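D-galactonate dehydratase family member RspA (Pantoea ananatis, PDB 3T6C) dehydrates D-gluconate to 2-dehydro-3-deoxy-D-gluconate in vitro, though only weakly, using one magnesium ion per subunit. Local coordinates at residues D155-E158 with V159-A163; D218-A221 with Y222-I226; M259-A262 with L263-Y266. All blocks are in the same frame, centred on the assembly; numbering follows the deposited sequence.

Contact 1. Residues D155-E158 with V159-A163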
ATOM      1  N   ASP A 155     -16.603 -43.279  -2.346  1.00 15.99           N
ATOM      2  CA  ASP A 155     -15.268 -43.462  -1.787  1.00 15.27           C
ATOM      3  C   ASP A 155     -14.217 -43.263  -2.892  1.00 16.26           C
ATOM      4  O   ASP A 155     -14.588 -43.038  -4.066  1.00 15.47           O
ATOM      5  CB  ASP A 155     -15.125 -44.814  -1.044  1.00 19.60           C
ATOM      6  CG  ASP A 155     -15.272 -45.999  -1.936  1.00 24.49           C
ATOM      7  OD1 ASP A 155     -15.045 -45.895  -3.142  1.00 20.03           O
ATOM      8  OD2 ASP A 155     -15.601 -47.094  -1.423  1.00 28.44           O
ATOM      9  N   GLU A 156     -12.930 -43.341  -2.548  1.00 15.32           N
ATOM     10  CA  GLU A 156     -11.884 -43.011  -3.517  1.00 15.24           C
ATOM     11  C   GLU A 156     -11.886 -43.978  -4.699  1.00 16.26           C
ATOM     12  O   GLU A 156     -11.586 -43.577  -5.825  1.00 15.53           O
ATOM     13  CB  GLU A 156     -10.517 -43.022  -2.825  1.00 17.20           C
ATOM     14  CG  GLU A 156     -10.558 -42.095  -1.651  1.00 28.41           C
ATOM     15  CD  GLU A 156      -9.356 -42.182  -0.780  1.00 41.00           C
ATOM     16  OE1 GLU A 156      -9.313 -41.373   0.182  1.00 41.30           O
ATOM     17  OE2 GLU A 156      -8.466 -43.046  -1.065  1.00 34.71           O
ATOM     18  N   VAL A 157     -12.241 -45.227  -4.460  1.00 15.66           N
ATOM     19  CA  VAL A 157     -12.258 -46.215  -5.559  1.00 14.27           C
ATOM     20  C   VAL A 157     -13.416 -45.952  -6.528  1.00 16.80           C
ATOM     21  O   VAL A 157     -13.253 -46.022  -7.735  1.00 15.89           O
ATOM     22  CB  VAL A 157     -12.295 -47.655  -5.007  1.00 16.60           C
ATOM     23  CG1 VAL A 157     -12.517 -48.649  -6.161  1.00 17.29           C
ATOM     24  CG2 VAL A 157     -10.965 -47.960  -4.323  1.00 18.55           C
ATOM     25  N   GLU A 158     -14.587 -45.596  -6.011  1.00 17.06           N
ATOM     26  CA  GLU A 158     -15.698 -45.287  -6.907  1.00 12.45           C
ATOM     27  C   GLU A 158     -15.356 -44.055  -7.725  1.00 15.01           C
ATOM     28  O   GLU A 158     -15.699 -43.986  -8.898  1.00 13.38           O
ATOM     29  CB  GLU A 158     -16.988 -45.035  -6.119  1.00 12.86           C
ATOM     30  CG  GLU A 158     -17.515 -46.320  -5.497  1.00 19.41           C
ATOM     31  CD  GLU A 158     -18.935 -46.158  -4.969  1.00 27.04           C
ATOM     32  OE1 GLU A 158     -19.520 -45.049  -5.059  1.00 26.50           O
ATOM     33  OE2 GLU A 158     -19.471 -47.171  -4.466  1.00 31.67           O
ATOM     34  N   VAL A 159     -14.742 -43.053  -7.088  1.00 13.35           N
ATOM     35  CA  VAL A 159     -14.375 -41.833  -7.842  1.00 13.83           C
ATOM     36  C   VAL A 159     -13.357 -42.199  -8.936  1.00 13.28           C
ATOM     37  O   VAL A 159     -13.465 -41.774 -10.114  1.00 11.53           O
ATOM     38  CB  VAL A 159     -13.820 -40.723  -6.913  1.00 12.94           C
ATOM     39  CG1 VAL A 159     -13.413 -39.470  -7.735  1.00 12.78           C
ATOM     40  CG2 VAL A 159     -14.879 -40.326  -5.920  1.00 15.22           C
ATOM     41  N   GLU A 160     -12.390 -43.033  -8.559  1.00 11.82           N
ATOM     42  CA  GLU A 160     -11.388 -43.494  -9.520  1.00 12.88           C
ATOM     43  C   GLU A 160     -12.042 -44.201 -10.690  1.00 12.36           C
ATOM     44  O   GLU A 160     -11.706 -43.944 -11.854  1.00 14.25           O
ATOM     45  CB  GLU A 160     -10.394 -44.437  -8.826  1.00 11.81           C
ATOM     46  CG  GLU A 160      -9.397 -45.123  -9.783  1.00 15.81           C
ATOM     47  CD  GLU A 160      -8.767 -46.373  -9.186  1.00 16.97           C
ATOM     48  OE1 GLU A 160      -8.836 -46.592  -7.951  1.00 18.40           O
ATOM     49  OE2 GLU A 160      -8.122 -47.142  -9.963  1.00 20.13           O
ATOM     50  N   ASP A 161     -12.986 -45.103 -10.418  1.00 13.75           N
ATOM     51  CA  ASP A 161     -13.601 -45.851 -11.512  1.00 13.70           C
ATOM     52  C   ASP A 161     -14.377 -44.918 -12.431  1.00 14.95           C
ATOM     53  O   ASP A 161     -14.400 -45.078 -13.645  1.00 14.47           O
ATOM     54  CB  ASP A 161     -14.585 -46.903 -10.979  1.00 15.38           C
ATOM     55  CG  ASP A 161     -13.898 -48.104 -10.326  1.00 19.79           C
ATOM     56  OD1 ASP A 161     -12.754 -48.433 -10.679  1.00 23.08           O
ATOM     57  OD2 ASP A 161     -14.546 -48.705  -9.449  1.00 21.67           O
ATOM     58  N   SER A 162     -15.073 -43.962 -11.850  1.00 11.63           N
ATOM     59  CA  SER A 162     -15.833 -43.007 -12.644  1.00 11.97           C
ATOM     60  C   SER A 162     -14.910 -42.149 -13.532  1.00 13.89           C
ATOM     61  O   SER A 162     -15.175 -41.908 -14.722  1.00 12.60           O
ATOM     62  CB  SER A 162     -16.623 -42.093 -11.708  1.00 14.37           C
ATOM     63  OG  SER A 162     -17.328 -41.121 -12.511  1.00 20.98           O
ATOM     64  N   ALA A 163     -13.829 -41.671 -12.942  1.00 12.74           N
ATOM     65  CA  ALA A 163     -12.903 -40.818 -13.688  1.00 11.97           C
ATOM     66  C   ALA A 163     -12.264 -41.624 -14.822  1.00 13.37           C
ATOM     67  O   ALA A 163     -12.111 -41.107 -15.924  1.00 12.51           O
ATOM     68  CB  ALA A 163     -11.861 -40.230 -12.774  1.00 14.56           C
TER
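Val157 turns CG1 away from its backbone N (chi1 172°) and Asp161 sets CG beside its own N (chi1 -73°); with the two side chains lying alongside each other, these torsions put Val157 CG1 3.9 Å from Asp161 OD2. The pair sits one turn apart just behind the aspartate N-cap of helix 156-168, the helical arm of a beta-alpha-beta crossover between the parallel strands 145-151 and 173-176 in the barrel domain of this enolase-superfamily enzyme. Asp155 suits the cap because its short carboxylate can fold back over the first turn: Asp155 OD1 accepts from Glu158 N at 2.9 Å, an almost straight bond (166° at the hydrogen). A negative group here probably also gains from the positive pole of the helix, and OD2 of the same residue has a salt bridge to Lys200.

Behind the cap the regular helical bonds follow without a break, from Val159 N to Asp155 O at 3.0 Å through to Ser162 N bonding Glu158 O. The shortest runs from Asp161 N to Val157 O at 2.8 Å. That same carbonyl oxygen lies 3.4 Å from Asp161 OD2, but both are acceptors, so the carboxylate merely rests beside it; OD1 makes a long, weak ion pair with Arg164.

The inward residues differ in kind. Glu160 is buried, and its extended chain carries the carboxylate to partners that satisfy it: OE1 is hydrogen-bonded to His232 of helix 219-237 and OE2 is in a salt bridge with Arg164. Val159, buried and compact, packs against Met178, and its methyl CG2 lies close to the carbonyl of the N-cap residue, 3.3 Å from Asp155 O.

Contact 2. Residues D218-A221 with Y222-I226. With EDO (1,2-ethanediol), chain G.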
ATOM      1  N   ASP A 218     -20.015 -32.158   7.361  1.00 12.18           N
ATOM      2  CA  ASP A 218     -18.965 -31.843   8.311  1.00 10.98           C
ATOM      3  C   ASP A 218     -17.840 -31.188   7.512  1.00 11.86           C
ATOM      4  O   ASP A 218     -17.077 -31.897   6.828  1.00 12.42           O
ATOM      5  CB  ASP A 218     -18.504 -33.111   9.035  1.00 14.49           C
ATOM      6  CG  ASP A 218     -17.471 -32.812  10.128  1.00 20.40           C
ATOM      7  OD1 ASP A 218     -16.618 -31.945   9.948  1.00 16.66           O
ATOM      8  OD2 ASP A 218     -17.559 -33.347  11.228  1.00 22.22           O
ATOM      9  N   PRO A 219     -17.684 -29.868   7.660  1.00 11.32           N
ATOM     10  CA  PRO A 219     -16.629 -29.184   6.906  1.00 10.48           C
ATOM     11  C   PRO A 219     -15.227 -29.686   7.215  1.00  9.75           C
ATOM     12  O   PRO A 219     -14.420 -29.638   6.292  1.00 12.38           O
ATOM     13  CB  PRO A 219     -16.739 -27.715   7.327  1.00 12.47           C
ATOM     14  CG  PRO A 219     -17.857 -27.600   8.302  1.00 16.04           C
ATOM     15  CD  PRO A 219     -18.470 -28.965   8.537  1.00 11.73           C
ATOM     16  N   GLU A 220     -14.935 -30.057   8.454  1.00 11.31           N
ATOM     17  CA  GLU A 220     -13.596 -30.481   8.837  1.00 11.83           C
ATOM     18  C   GLU A 220     -13.312 -31.841   8.215  1.00 11.35           C
ATOM     19  O   GLU A 220     -12.231 -32.056   7.639  1.00 14.44           O
ATOM     20  CB  GLU A 220     -13.464 -30.544  10.358  1.00 13.23           C
ATOM     21  CG  GLU A 220     -13.168 -29.130  10.956  1.00 18.86           C
ATOM     22  CD  GLU A 220     -14.395 -28.368  11.297  1.00 24.47           C
ATOM     23  OE1 GLU A 220     -15.485 -29.032  11.362  1.00 22.87           O
ATOM     24  OE2 GLU A 220     -14.269 -27.105  11.558  1.00 25.19           O
ATOM     25  N   ALA A 221     -14.277 -32.761   8.315  1.00 11.09           N
ATOM     26  CA  ALA A 221     -14.066 -34.091   7.747  1.00 12.65           C
ATOM     27  C   ALA A 221     -13.972 -34.017   6.237  1.00 12.13           C
ATOM     28  O   ALA A 221     -13.175 -34.729   5.617  1.00 14.09           O
ATOM     29  CB  ALA A 221     -15.212 -35.028   8.206  1.00 13.06           C
ATOM     30  N   TYR A 222     -14.789 -33.175   5.641  1.00 10.56           N
ATOM     31  CA  TYR A 222     -14.707 -32.922   4.186  1.00  9.67           C
ATOM     32  C   TYR A 222     -13.286 -32.427   3.810  1.00 13.01           C
ATOM     33  O   TYR A 222     -12.624 -33.022   2.939  1.00 14.52           O
ATOM     34  CB  TYR A 222     -15.806 -31.937   3.769  1.00 12.25           C
ATOM     35  CG  TYR A 222     -15.450 -31.273   2.459  1.00 11.62           C
ATOM     36  CD1 TYR A 222     -15.474 -31.982   1.249  1.00 12.24           C
ATOM     37  CD2 TYR A 222     -15.075 -29.972   2.449  1.00 11.41           C
ATOM     38  CE1 TYR A 222     -15.061 -31.332   0.041  1.00 11.44           C
ATOM     39  CE2 TYR A 222     -14.687 -29.323   1.283  1.00 13.38           C
ATOM     40  CZ  TYR A 222     -14.683 -29.996   0.088  1.00 14.96           C
ATOM     41  OH  TYR A 222     -14.264 -29.300  -1.037  1.00 14.50           O
ATOM     42  N   ALA A 223     -12.797 -31.360   4.456  1.00 13.02           N
ATOM     43  CA  ALA A 223     -11.525 -30.726   4.025  1.00 12.48           C
ATOM     44  C   ALA A 223     -10.403 -31.738   4.113  1.00 15.57           C
ATOM     45  O   ALA A 223      -9.595 -31.846   3.207  1.00 17.75           O
ATOM     46  CB  ALA A 223     -11.201 -29.538   4.895  1.00 14.14           C
ATOM     47  N   LYS A 224     -10.376 -32.511   5.197  1.00 14.01           N
ATOM     48  CA  LYS A 224      -9.279 -33.497   5.363  1.00 17.29           C
ATOM     49  C   LYS A 224      -9.366 -34.609   4.317  1.00 20.99           C
ATOM     50  O   LYS A 224      -8.336 -35.171   3.923  1.00 25.25           O
ATOM     51  CB  LYS A 224      -9.270 -34.044   6.801  1.00 17.06           C
ATOM     52  CG  LYS A 224      -8.980 -32.984   7.856  1.00 20.85           C
ATOM     53  CD  LYS A 224      -9.123 -33.577   9.266  1.00 33.92           C
ATOM     54  CE  LYS A 224      -8.738 -32.592  10.367  1.00 34.41           C
ATOM     55  NZ  LYS A 224      -9.881 -31.755  10.800  1.00 32.56           N
ATOM     56  N   SER A 225     -10.552 -34.923   3.827  1.00 13.81           N
ATOM     57  CA  SER A 225     -10.701 -36.034   2.910  1.00 17.22           C
ATOM     58  C   SER A 225     -10.086 -35.711   1.560  1.00 17.31           C
ATOM     59  O   SER A 225      -9.718 -36.630   0.797  1.00 21.44           O
ATOM     60  CB  SER A 225     -12.186 -36.415   2.740  1.00 18.58           C
ATOM     61  OG  SER A 225     -12.894 -35.553   1.833  1.00 19.40           O
ATOM     62  N   ILE A 226     -10.014 -34.420   1.245  1.00 13.54           N
ATOM     63  CA  ILE A 226      -9.746 -34.038  -0.144  1.00 14.39           C
ATOM     64  C   ILE A 226      -8.288 -34.306  -0.635  1.00 13.71           C
ATOM     65  O   ILE A 226      -8.093 -34.880  -1.714  1.00 11.95           O
ATOM     66  CB  ILE A 226     -10.266 -32.604  -0.437  1.00 12.87           C
ATOM     67  CG1 ILE A 226     -11.801 -32.549  -0.427  1.00 13.92           C
ATOM     68  CG2 ILE A 226      -9.850 -32.124  -1.868  1.00 17.44           C
ATOM     69  CD1 ILE A 226     -12.539 -33.674  -1.250  1.00 17.67           C
TER
HETATM   70  C1  EDO G 703     -21.515 -35.868   5.054  1.00 40.23           C
HETATM   71  O1  EDO G 703     -21.741 -37.281   5.036  1.00 47.34           O
HETATM   72  C2  EDO G 703     -20.178 -35.599   5.757  1.00 38.64           C
HETATM   73  O2  EDO G 703     -19.659 -34.311   5.348  1.00 26.13           O
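Tyr222 N donates to Asp218 O at 2.9 Å, an almost straight bond (165° at the hydrogen) that opens a run of helical bonds ending in a weak one, Ser225 N to Ala221 O at 3.2 Å. Asp218 is the N-cap of helix 219-237, which precedes strand 242-246 in the enolase-type barrel domain. Asp218 OD1 receives Ala221 N at 3.0 Å from well above the carboxylate plane (60° out of it), takes a weaker bond from Glu220 N, and has a salt bridge to Lys205. Proline fits the next position, where the first turn needs no N-H from it. Asp218 N itself donates to O2 of a 1,2-ethanediol molecule at 3.0 Å, probably a guest from the crystallisation liquor.

One turn apart, Glu220 and Lys224 touch without pairing their charges. Lys224 runs over the Glu220 carbonyl and brings NZ 3.8 Å from Glu220 CB, whereas Glu220 OE1 stays 6.3 Å from Lys224 NZ. The glutamate bends away at chi2 (90°) to a salt bridge with Lys205.

On the buried side the Tyr222 ring meets the Pro219 carbonyl at its edge, CD2 being 3.9 Å from Pro219 O, and its hydroxyl is hydrogen-bonded to His245. Ser225 turns OG back to Tyr222 O at 2.8 Å, in the carbonyl plane on a lone pair; Ser225 N bonds the same oxygen, which is thus doubly gripped.

Chemically, then, the helix start gathers the carboxylates of Asp218 and Glu220 around Lys205, whose positive charge probably offsets their mutual repulsion, while Lys224 directs its charge to Glu242 of the second subunit, a salt bridge across the interface.

Contact 3. Residues M259-A262 with L263-Y266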
ATOM      1  N   MET A 259      -6.234 -26.117   2.359  1.00  8.32           N
ATOM      2  CA  MET A 259      -6.585 -27.090   1.338  1.00  9.36           C
ATOM      3  C   MET A 259      -5.881 -26.723   0.023  1.00  8.52           C
ATOM      4  O   MET A 259      -5.323 -27.624  -0.644  1.00 10.31           O
ATOM      5  CB  MET A 259      -8.121 -27.130   1.120  1.00 12.38           C
ATOM      6  CG  MET A 259      -8.506 -28.022  -0.133  1.00 14.01           C
ATOM      7  SD  MET A 259     -10.303 -28.006  -0.488  1.00 15.46           S
ATOM      8  CE  MET A 259     -10.599 -29.087   0.842  1.00 12.82           C
ATOM      9  N   ALA A 260      -5.933 -25.448  -0.406  1.00  8.95           N
ATOM     10  CA  ALA A 260      -5.237 -25.070  -1.653  1.00  9.81           C
ATOM     11  C   ALA A 260      -3.732 -25.483  -1.578  1.00 10.05           C
ATOM     12  O   ALA A 260      -3.154 -26.058  -2.538  1.00 10.70           O
ATOM     13  CB  ALA A 260      -5.380 -23.549  -1.881  1.00  9.73           C
ATOM     14  N   LYS A 261      -3.091 -25.212  -0.454  1.00  7.76           N
ATOM     15  CA  LYS A 261      -1.675 -25.578  -0.317  1.00  7.25           C
ATOM     16  C   LYS A 261      -1.467 -27.083  -0.334  1.00  8.51           C
ATOM     17  O   LYS A 261      -0.492 -27.601  -0.931  1.00 11.22           O
ATOM     18  CB  LYS A 261      -1.137 -24.971   0.991  1.00 10.57           C
ATOM     19  CG  LYS A 261      -1.113 -23.443   0.913  1.00  9.66           C
ATOM     20  CD  LYS A 261      -0.896 -22.790   2.276  1.00  9.78           C
ATOM     21  CE  LYS A 261       0.506 -22.996   2.803  1.00 12.37           C
ATOM     22  NZ  LYS A 261       0.697 -22.370   4.179  1.00 11.72           N
ATOM     23  N   ALA A 262      -2.333 -27.805   0.385  1.00  8.33           N
ATOM     24  CA  ALA A 262      -2.236 -29.274   0.471  1.00  8.03           C
ATOM     25  C   ALA A 262      -2.459 -29.963  -0.830  1.00 12.43           C
ATOM     26  O   ALA A 262      -1.993 -31.091  -1.019  1.00 13.70           O
ATOM     27  CB  ALA A 262      -3.232 -29.803   1.516  1.00  9.74           C
ATOM     28  N   LEU A 263      -3.148 -29.285  -1.738  1.00  9.94           N
ATOM     29  CA  LEU A 263      -3.393 -29.873  -3.075  1.00  8.80           C
ATOM     30  C   LEU A 263      -2.279 -29.612  -4.085  1.00  9.44           C
ATOM     31  O   LEU A 263      -2.310 -30.169  -5.170  1.00 11.13           O
ATOM     32  CB  LEU A 263      -4.720 -29.302  -3.601  1.00  8.77           C
ATOM     33  CG  LEU A 263      -5.949 -29.890  -2.884  1.00  9.53           C
ATOM     34  CD1 LEU A 263      -7.217 -29.153  -3.286  1.00 10.92           C
ATOM     35  CD2 LEU A 263      -6.118 -31.387  -3.226  1.00 13.28           C
ATOM     36  N   GLU A 264      -1.349 -28.738  -3.760  1.00  9.94           N
ATOM     37  CA  GLU A 264      -0.284 -28.368  -4.708  1.00  9.07           C
ATOM     38  C   GLU A 264       0.458 -29.583  -5.305  1.00 11.91           C
ATOM     39  O   GLU A 264       0.674 -29.594  -6.499  1.00 13.65           O
ATOM     40  CB  GLU A 264       0.703 -27.404  -4.005  1.00 12.62           C
ATOM     41  CG  GLU A 264       0.134 -26.013  -3.967  1.00 10.37           C
ATOM     42  CD  GLU A 264       0.959 -25.010  -3.205  1.00 13.80           C
ATOM     43  OE1 GLU A 264       2.175 -25.257  -2.946  1.00 18.54           O
ATOM     44  OE2 GLU A 264       0.409 -23.937  -2.878  1.00 13.68           O
ATOM     45  N   PRO A 265       0.789 -30.626  -4.504  1.00 12.86           N
ATOM     46  CA  PRO A 265       1.532 -31.745  -5.126  1.00 13.66           C
ATOM     47  C   PRO A 265       0.709 -32.481  -6.197  1.00 16.77           C
ATOM     48  O   PRO A 265       1.306 -33.273  -6.933  1.00 19.31           O
ATOM     49  CB  PRO A 265       1.737 -32.730  -3.971  1.00 15.87           C
ATOM     50  CG  PRO A 265       1.543 -31.918  -2.704  1.00 19.74           C
ATOM     51  CD  PRO A 265       0.635 -30.774  -3.048  1.00 14.98           C
ATOM     52  N   TYR A 266      -0.605 -32.315  -6.217  1.00 11.67           N
ATOM     53  CA  TYR A 266      -1.457 -33.065  -7.149  1.00  7.42           C
ATOM     54  C   TYR A 266      -1.793 -32.247  -8.395  1.00 12.43           C
ATOM     55  O   TYR A 266      -2.371 -32.776  -9.326  1.00 13.59           O
ATOM     56  CB  TYR A 266      -2.739 -33.554  -6.422  1.00  9.20           C
ATOM     57  CG  TYR A 266      -2.326 -34.200  -5.117  1.00 11.82           C
ATOM     58  CD1 TYR A 266      -1.475 -35.325  -5.111  1.00 14.83           C
ATOM     59  CD2 TYR A 266      -2.701 -33.644  -3.917  1.00 11.95           C
ATOM     60  CE1 TYR A 266      -1.056 -35.893  -3.886  1.00 17.23           C
ATOM     61  CE2 TYR A 266      -2.289 -34.218  -2.709  1.00 14.22           C
ATOM     62  CZ  TYR A 266      -1.455 -35.314  -2.715  1.00 17.74           C
ATOM     63  OH  TYR A 266      -1.075 -35.839  -1.501  1.00 21.49           O
TER
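Leu263 N is gripped by two carbonyls of the preceding turn, donating to Met259 O at 2.9 Å and, weakly, to Ala260 O at 3.3 Å. This sharing between an i-4 and an i-3 acceptor is consistent with the helix ending here, and the next bond is again of i-3 type: Glu264 N to Lys261 O at 3.2 Å, approaching from far above the carbonyl plane (67° out of it). Leucine suits the buried side of this bend. Leu263 CG sits next to its own N (chi1 -73°), and the side chain runs beside that of Met259, with Leu263 CD1 3.6 Å from Met259 CG.

After helix 253-262 the chain makes a short 3-10 turn, residues 264-266, on the way to strand 270-272 of the barrel. Pro265 has no N-H to give, and its CD lies 3.3 Å from Ala262 O. The ring of Tyr266 approaches that same oxygen obliquely, with CE2 3.6 Å from Ala262 O, while one of its faces is covered by Pro265 CB, 4.1 Å above the ring centre.

On the outer side Lys261 and Glu264 run side by side, yet their polar ends go to other partners. Lys261 NZ is hydrogen-bonded to Gln289 of its own chain and to Ser291 of the second subunit. Glu264 OE2 lies 4.1 Å from Lys261 CG and accepts from Ser290 OG and Ser291 N of its own chain.

The three contacts follow one another along the chain and lie on the same side of its centre. Contacts 2 and 3 meet directly: Met259 CE lies 3.7 Å from Ala223 CA, and Ile226 CG2 is 4.0 Å from Leu263 CD2, which joins the two neighbouring barrel helices. Contact 1 stands apart, its centre about 17 Å from that of contact 2 and about 20 Å from that of contact 3, but its Glu156 and Glu160 reach helix 219-237 beyond residue 226. Contact 2 comes nearest the chemistry: the Tyr222 side chain is about 6 Å from that of His248, probably a proton donor or acceptor, and about 10 Å from the magnesium ion; the Met259 side chain is about 13 Å from that ion.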